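Local structure of uncharacterized protein (Parabacteroides distasonis, 4Q34) at residues V111-F116 with E135-Y140. The protein is of unknown function but belongs to the alpha/beta hydrolase family and probably acts as an esterase. Residues are numbered along the deposited sequence; the frame is centred on the assembly and turned at random.
Sequences VWFNRF and ETLDQY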
ATOM      1  N   VAL A 111     -12.293  10.770 -18.710  1.00 20.45           N
ATOM      2  CA  VAL A 111     -11.116  11.428 -19.287  1.00 21.35           C
ATOM      3  C   VAL A 111      -9.874  10.544 -19.151  1.00 20.24           C
ATOM      4  O   VAL A 111      -9.165  10.302 -20.140  1.00 21.02           O
ATOM      5  CB  VAL A 111     -10.872  12.822 -18.682  1.00 22.86           C
ATOM      6  CG1 VAL A 111      -9.641  13.453 -19.311  1.00 25.62           C
ATOM      7  CG2 VAL A 111     -12.103  13.711 -18.858  1.00 24.80           C
ATOM      8  N   TRP A 112      -9.621   9.994 -17.961  1.00 21.02           N
ATOM      9  CA  TRP A 112      -8.546   9.034 -17.827  1.00 20.06           C
ATOM     10  C   TRP A 112      -8.614   7.834 -18.777  1.00 20.33           C
ATOM     11  O   TRP A 112      -7.596   7.388 -19.276  1.00 20.20           O
ATOM     12  CB  TRP A 112      -8.386   8.520 -16.385  1.00 21.13           C
ATOM     13  CG  TRP A 112      -7.903   9.541 -15.401  1.00 22.00           C
ATOM     14  CD1 TRP A 112      -8.638  10.143 -14.420  1.00 23.50           C
ATOM     15  CD2 TRP A 112      -6.573  10.043 -15.274  1.00 22.66           C
ATOM     16  NE1 TRP A 112      -7.849  11.022 -13.688  1.00 24.63           N
ATOM     17  CE2 TRP A 112      -6.578  10.983 -14.199  1.00 24.54           C
ATOM     18  CE3 TRP A 112      -5.381   9.811 -15.966  1.00 23.84           C
ATOM     19  CZ2 TRP A 112      -5.421  11.656 -13.784  1.00 29.24           C
ATOM     20  CZ3 TRP A 112      -4.221  10.486 -15.554  1.00 27.12           C
ATOM     21  CH2 TRP A 112      -4.256  11.406 -14.487  1.00 28.91           C
ATOM     22  N   PHE A 113      -9.805   7.319 -19.025  1.00 19.77           N
ATOM     23  CA  PHE A 113      -9.995   6.209 -19.992  1.00 20.91           C
ATOM     24  C   PHE A 113      -9.383   6.589 -21.334  1.00 20.98           C
ATOM     25  O   PHE A 113      -8.638   5.838 -21.934  1.00 21.63           O
ATOM     26  CB  PHE A 113     -11.491   5.952 -20.088  1.00 21.56           C
ATOM     27  CG  PHE A 113     -11.906   4.853 -21.018  1.00 23.78           C
ATOM     28  CD1 PHE A 113     -12.115   5.098 -22.364  1.00 23.56           C
ATOM     29  CD2 PHE A 113     -12.195   3.579 -20.523  1.00 24.29           C
ATOM     30  CE1 PHE A 113     -12.565   4.089 -23.212  1.00 25.18           C
ATOM     31  CE2 PHE A 113     -12.658   2.579 -21.364  1.00 25.77           C
ATOM     32  CZ  PHE A 113     -12.841   2.836 -22.705  1.00 26.47           C
ATOM     33  N   ASN A 114      -9.707   7.788 -21.801  1.00 21.67           N
ATOM     34  CA  ASN A 114      -9.121   8.301 -23.046  1.00 22.69           C
ATOM     35  C   ASN A 114      -7.626   8.561 -22.961  1.00 21.54           C
ATOM     36  O   ASN A 114      -6.880   8.166 -23.830  1.00 20.77           O
ATOM     37  CB  ASN A 114      -9.805   9.609 -23.432  1.00 24.25           C
ATOM     38  CG  ASN A 114     -11.216   9.415 -23.903  1.00 25.09           C
ATOM     39  OD1 ASN A 114     -11.870   8.439 -23.571  1.00 24.09           O
ATOM     40  ND2 ASN A 114     -11.700  10.362 -24.678  1.00 25.10           N
ATOM     41  N   ARG A 115      -7.196   9.224 -21.879  1.00 20.82           N
ATOM     42  CA  ARG A 115      -5.801   9.570 -21.659  1.00 21.41           C
ATOM     43  C   ARG A 115      -4.899   8.332 -21.659  1.00 21.72           C
ATOM     44  O   ARG A 115      -3.748   8.391 -22.092  1.00 20.55           O
ATOM     45  CB  ARG A 115      -5.674  10.261 -20.294  1.00 23.20           C
ATOM     46  CG  ARG A 115      -4.270  10.553 -19.845  1.00 27.14           C
ATOM     47  CD  ARG A 115      -3.545  11.425 -20.855  1.00 32.63           C
ATOM     48  NE  ARG A 115      -2.299  11.980 -20.320  1.00 36.30           N
ATOM     49  CZ  ARG A 115      -1.568  12.888 -20.970  1.00 37.34           C
ATOM     50  NH1 ARG A 115      -1.952  13.329 -22.164  1.00 30.09           N
ATOM     51  NH2 ARG A 115      -0.474  13.375 -20.410  1.00 35.48           N
ATOM     52  N   PHE A 116      -5.440   7.224 -21.162  1.00 20.10           N
ATOM     53  CA  PHE A 116      -4.724   5.941 -21.093  1.00 19.21           C
ATOM     54  C   PHE A 116      -4.833   5.103 -22.367  1.00 19.95           C
ATOM     55  O   PHE A 116      -4.248   4.021 -22.462  1.00 19.73           O
ATOM     56  CB  PHE A 116      -5.196   5.139 -19.875  1.00 19.87           C
ATOM     57  CG  PHE A 116      -4.815   5.761 -18.540  1.00 19.24           C
ATOM     58  CD1 PHE A 116      -3.762   6.686 -18.446  1.00 19.98           C
ATOM     59  CD2 PHE A 116      -5.503   5.421 -17.385  1.00 21.89           C
ATOM     60  CE1 PHE A 116      -3.383   7.216 -17.227  1.00 22.58           C
ATOM     61  CE2 PHE A 116      -5.126   5.957 -16.165  1.00 21.50           C
ATOM     62  CZ  PHE A 116      -4.059   6.836 -16.084  1.00 23.25           C
ATOM     63  N   GLU A 135     -16.364  -5.199 -14.430  1.00 23.11           N
ATOM     64  CA  GLU A 135     -15.558  -5.457 -13.231  1.00 26.34           C
ATOM     65  C   GLU A 135     -14.099  -5.047 -13.428  1.00 21.60           C
ATOM     66  O   GLU A 135     -13.466  -4.509 -12.520  1.00 20.31           O
ATOM     67  CB  GLU A 135     -15.647  -6.934 -12.812  1.00 30.45           C
ATOM     68  CG  GLU A 135     -16.977  -7.318 -12.160  1.00 39.75           C
ATOM     69  CD  GLU A 135     -17.507  -6.266 -11.182  1.00 55.97           C
ATOM     70  OE1 GLU A 135     -16.797  -5.933 -10.196  1.00 63.55           O
ATOM     71  OE2 GLU A 135     -18.637  -5.762 -11.404  1.00 70.13           O
ATOM     72  N   THR A 136     -13.561  -5.312 -14.615  1.00 20.29           N
ATOM     73  CA  THR A 136     -12.219  -4.868 -14.992  1.00 20.82           C
ATOM     74  C   THR A 136     -12.118  -3.353 -14.876  1.00 20.49           C
ATOM     75  O   THR A 136     -11.180  -2.830 -14.295  1.00 19.22           O
ATOM     76  CB  THR A 136     -11.838  -5.340 -16.414  1.00 22.68           C
ATOM     77  OG1 THR A 136     -11.809  -6.778 -16.444  1.00 23.55           O
ATOM     78  CG2 THR A 136     -10.494  -4.757 -16.881  1.00 21.58           C
ATOM     79  N   LEU A 137     -13.081  -2.637 -15.427  1.00 20.74           N
ATOM     80  CA  LEU A 137     -13.012  -1.172 -15.363  1.00 21.31           C
ATOM     81  C   LEU A 137     -13.160  -0.644 -13.953  1.00 21.43           C
ATOM     82  O   LEU A 137     -12.508   0.320 -13.610  1.00 20.40           O
ATOM     83  CB  LEU A 137     -14.068  -0.519 -16.261  1.00 25.92           C
ATOM     84  CG  LEU A 137     -13.743   0.893 -16.758  1.00 26.65           C
ATOM     85  CD1 LEU A 137     -12.499   0.951 -17.612  1.00 26.93           C
ATOM     86  CD2 LEU A 137     -14.919   1.467 -17.536  1.00 30.86           C
ATOM     87  N   ASP A 138     -14.010  -1.277 -13.155  1.00 21.56           N
ATOM     88  CA  ASP A 138     -14.137  -0.966 -11.744  1.00 21.51           C
ATOM     89  C   ASP A 138     -12.767  -1.047 -11.058  1.00 19.82           C
ATOM     90  O   ASP A 138     -12.340  -0.126 -10.347  1.00 18.43           O
ATOM     91  CB  ASP A 138     -15.121  -1.951 -11.061  1.00 23.85           C
ATOM     92  CG  ASP A 138     -15.302  -1.689  -9.555  1.00 30.57           C
ATOM     93  OD1 ASP A 138     -15.774  -0.615  -9.185  1.00 32.85           O
ATOM     94  OD2 ASP A 138     -14.949  -2.562  -8.714  1.00 36.04           O
ATOM     95  N   GLN A 139     -12.065  -2.160 -11.261  1.00 18.85           N
ATOM     96  CA  GLN A 139     -10.734  -2.307 -10.716  1.00 18.03           C
ATOM     97  C   GLN A 139      -9.766  -1.249 -11.180  1.00 17.85           C
ATOM     98  O   GLN A 139      -8.961  -0.743 -10.394  1.00 17.47           O
ATOM     99  CB  GLN A 139     -10.117  -3.684 -11.026  1.00 20.13           C
ATOM    100  CG  GLN A 139     -10.742  -4.840 -10.245  1.00 20.39           C
ATOM    101  CD  GLN A 139     -10.626  -4.695  -8.747  1.00 18.92           C
ATOM    102  OE1 GLN A 139      -9.553  -4.496  -8.223  1.00 19.32           O
ATOM    103  NE2 GLN A 139     -11.739  -4.785  -8.057  1.00 21.34           N
ATOM    104  N   TYR A 140      -9.837  -0.943 -12.466  1.00 19.39           N
ATOM    105  CA  TYR A 140      -8.974   0.071 -13.096  1.00 18.48           C
ATOM    106  C   TYR A 140      -9.144   1.428 -12.452  1.00 18.48           C
ATOM    107  O   TYR A 140      -8.142   2.088 -12.153  1.00 17.50           O
ATOM    108  CB  TYR A 140      -9.354   0.194 -14.549  1.00 19.74           C
ATOM    109  CG  TYR A 140      -8.344   0.843 -15.478  1.00 17.93           C
ATOM    110  CD1 TYR A 140      -7.021   0.400 -15.576  1.00 20.24           C
ATOM    111  CD2 TYR A 140      -8.785   1.804 -16.375  1.00 19.12           C
ATOM    112  CE1 TYR A 140      -6.158   0.933 -16.520  1.00 19.99           C
ATOM    113  CE2 TYR A 140      -7.923   2.357 -17.312  1.00 19.04           C
ATOM    114  CZ  TYR A 140      -6.640   1.910 -17.410  1.00 20.39           C
ATOM    115  OH  TYR A 140      -5.813   2.461 -18.368  1.00 21.07           O
TER
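Y140 reaches across from helix 134-142 with its phenol to meet F116, the residue just past the end of helix 109-115. Followed outward, F116 begins with CB, 3.1 Å from Y140 OH. F116 CG lies 3.5 Å from Y140 OH, and the CD2 corner of the ring comes next to the phenol: CD2 sits 3.1 Å from Y140 OH and 3.7 Å from Y140 CZ, while CE2 is 4.2 Å from Y140 OH. The two rings meet obliquely, centroids 5.9 Å apart and planes at 74°. With CG anti to its backbone N (chi1 -162°), Y140 points its ring toward 111-116. An alanine in place of F116 keeps that CB but removes the ring, which would probably leave Y140 OH and CZ without this aromatic neighbour and open a gap toward F299. Beside this pair, L137 CD1 touches the edge of the F113 ring, 3.9 Å from F113 CD2, the side chains crossing at about a right angle. The contact is thin and mostly buried, joining two short helices within an alpha/beta hydrolase fold. W121, in the turn, and Y124, in the second strand, of the 119-124 hairpin meet F113 edge-to-face; F299 does the same to F116, and an R115-E261 salt bridge ties helix 109-115 to helix 257-277.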